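Local coordinates for NTP_transf_2 domain-containing protein (Capnocytophaga granulosa, PDB 6WT9), which synthesises the second messenger 3',3'-c-di-GMP from two molecules of GTP as the nucleotidyltransferase of a CBASS antiphage defence system, at residues E297-L302 / K334-E339. Sequence-based numbering, arbitrary orientation.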
# COMPACT_ATOMS: atom_id res chain seq x y z
N GLU A 297 -7.55 -13.03 -15.68
CA GLU A 297 -6.85 -13.10 -16.96
C GLU A 297 -5.42 -12.59 -16.84
O GLU A 297 -4.50 -13.18 -17.42
CB GLU A 297 -7.61 -12.31 -18.03
CG GLU A 297 -7.01 -12.45 -19.42
CD GLU A 297 -7.29 -11.25 -20.30
OE1 GLU A 297 -6.42 -10.91 -21.13
OE2 GLU A 297 -8.37 -10.65 -20.16
N GLN A 298 -5.22 -11.50 -16.11
CA GLN A 298 -3.87 -10.96 -15.93
C GLN A 298 -2.99 -11.94 -15.16
O GLN A 298 -1.86 -12.24 -15.58
CB GLN A 298 -3.93 -9.62 -15.21
CG GLN A 298 -2.59 -9.13 -14.68
CD GLN A 298 -1.67 -8.58 -15.76
OE1 GLN A 298 -1.99 -8.64 -16.95
NE2 GLN A 298 -0.53 -8.05 -15.35
N LEU A 299 -3.49 -12.46 -14.04
CA LEU A 299 -2.69 -13.39 -13.24
C LEU A 299 -2.44 -14.69 -14.00
O LEU A 299 -1.34 -15.25 -13.93
CB LEU A 299 -3.39 -13.67 -11.91
CG LEU A 299 -3.02 -12.78 -10.72
CD1 LEU A 299 -3.23 -11.30 -11.03
CD2 LEU A 299 -3.81 -13.18 -9.49
N ASN A 300 -3.44 -15.19 -14.73
CA ASN A 300 -3.24 -16.40 -15.51
C ASN A 300 -2.23 -16.17 -16.62
O ASN A 300 -1.40 -17.05 -16.91
CB ASN A 300 -4.58 -16.87 -16.08
CG ASN A 300 -4.53 -18.30 -16.59
OD1 ASN A 300 -3.64 -19.07 -16.22
ND2 ASN A 300 -5.48 -18.67 -17.43
N GLU A 301 -2.26 -14.99 -17.25
CA GLU A 301 -1.32 -14.70 -18.32
C GLU A 301 0.10 -14.56 -17.79
O GLU A 301 1.06 -14.93 -18.48
CB GLU A 301 -1.74 -13.43 -19.06
CG GLU A 301 -0.93 -13.15 -20.32
CD GLU A 301 -1.44 -11.95 -21.09
OE1 GLU A 301 -2.40 -11.30 -20.61
OE2 GLU A 301 -0.89 -11.66 -22.17
N LEU A 302 0.27 -14.03 -16.58
CA LEU A 302 1.60 -13.94 -15.99
C LEU A 302 2.17 -15.33 -15.69
O LEU A 302 3.35 -15.59 -15.94
CB LEU A 302 1.56 -13.09 -14.72
CG LEU A 302 1.39 -11.58 -14.89
CD1 LEU A 302 1.00 -10.93 -13.57
CD2 LEU A 302 2.66 -10.96 -15.44
N LYS A 334 1.29 -17.90 -8.13
CA LYS A 334 0.39 -19.00 -8.46
C LYS A 334 -0.69 -19.16 -7.40
O LYS A 334 -1.86 -19.37 -7.73
CB LYS A 334 1.18 -20.30 -8.61
CG LYS A 334 2.12 -20.34 -9.80
CD LYS A 334 2.90 -21.65 -9.84
CE LYS A 334 3.86 -21.69 -11.01
NZ LYS A 334 4.63 -22.97 -11.06
N MSE A 335 -0.32 -19.06 -6.12
CA MSE A 335 -1.29 -19.22 -5.04
C MSE A 335 -2.32 -18.09 -5.05
O MSE A 335 -3.48 -18.30 -4.71
CB MSE A 335 -0.59 -19.27 -3.68
CG MSE A 335 0.36 -20.45 -3.51
SE MSE A 335 -0.30 -22.10 -4.30
CE MSE A 335 -1.91 -22.37 -3.24
N LEU A 336 -1.88 -16.89 -5.43
CA LEU A 336 -2.82 -15.78 -5.58
C LEU A 336 -3.77 -16.02 -6.75
O LEU A 336 -4.94 -15.65 -6.69
CB LEU A 336 -2.05 -14.47 -5.76
CG LEU A 336 -2.88 -13.18 -5.83
CD1 LEU A 336 -3.70 -13.01 -4.56
CD2 LEU A 336 -1.97 -11.98 -6.05
N LEU A 337 -3.27 -16.65 -7.82
CA LEU A 337 -4.14 -17.03 -8.93
C LEU A 337 -5.20 -18.02 -8.49
O LEU A 337 -6.35 -17.98 -8.96
CB LEU A 337 -3.30 -17.60 -10.07
CG LEU A 337 -4.06 -18.13 -11.29
CD1 LEU A 337 -4.92 -17.04 -11.89
CD2 LEU A 337 -3.08 -18.68 -12.31
N GLN A 338 -4.85 -18.94 -7.58
CA GLN A 338 -5.84 -19.87 -7.04
C GLN A 338 -6.97 -19.12 -6.34
O GLN A 338 -8.14 -19.44 -6.54
CB GLN A 338 -5.17 -20.84 -6.06
CG GLN A 338 -3.86 -21.44 -6.54
CD GLN A 338 -4.04 -22.51 -7.60
OE1 GLN A 338 -5.16 -22.92 -7.89
NE2 GLN A 338 -2.94 -22.96 -8.17
N GLU A 339 -6.62 -18.13 -5.52
CA GLU A 339 -7.64 -17.38 -4.78
C GLU A 339 -8.57 -16.63 -5.73
O GLU A 339 -9.79 -16.63 -5.54
CB GLU A 339 -6.98 -16.42 -3.80
CG GLU A 339 -6.07 -17.10 -2.79
CD GLU A 339 -6.83 -17.95 -1.79
OE1 GLU A 339 -8.02 -17.65 -1.53
OE2 GLU A 339 -6.24 -18.92 -1.26
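Leu299 and Leu337 point at each other where the helices containing 297-302 and 334-339 pack, their CA atoms 5.8 Å apart. The branch CD1 of Leu337 touches both the base of the Leu299 side chain and the backbone of Asn300, lying 3.7 Å from Leu299 CB and equally close to Asn300 N. Its other methyl, CD2, rests beside Asn300, 3.9 Å from Asn300 CA. With CG anti to the backbone N (chi1 176°), the Leu337 fork is carried toward the facing helix, and its two methyls lie against neighbouring atoms of Asn300. CD2 of Leu299 lies against the Leu336-Leu337 step, 3.8 Å from Leu336 CG and 3.9 Å from Leu337 N. Branched leucine suits these places: its forked, wholly apolar side chain offers methyls to several neighbours at once and needs no polar partner. Asn300, toward the more open margin, contributes little beyond its backbone and the OD1 atom, 4.0 Å from Leu337 CD2; an amide can serve there because it is partly exposed.

Farther out, Leu333, Val340 and Ile274 extend the apolar surroundings of Leu299; Ile264 and Leu266 pack on Leu336; Tyr296 and Val303 adjoin Leu337. The segments run roughly antiparallel, at 148°. No hydrogen bond or salt bridge joins them, so this part of the packing between helices 291-304 and 327-347 depends on van der Waals contact and burial of apolar surface.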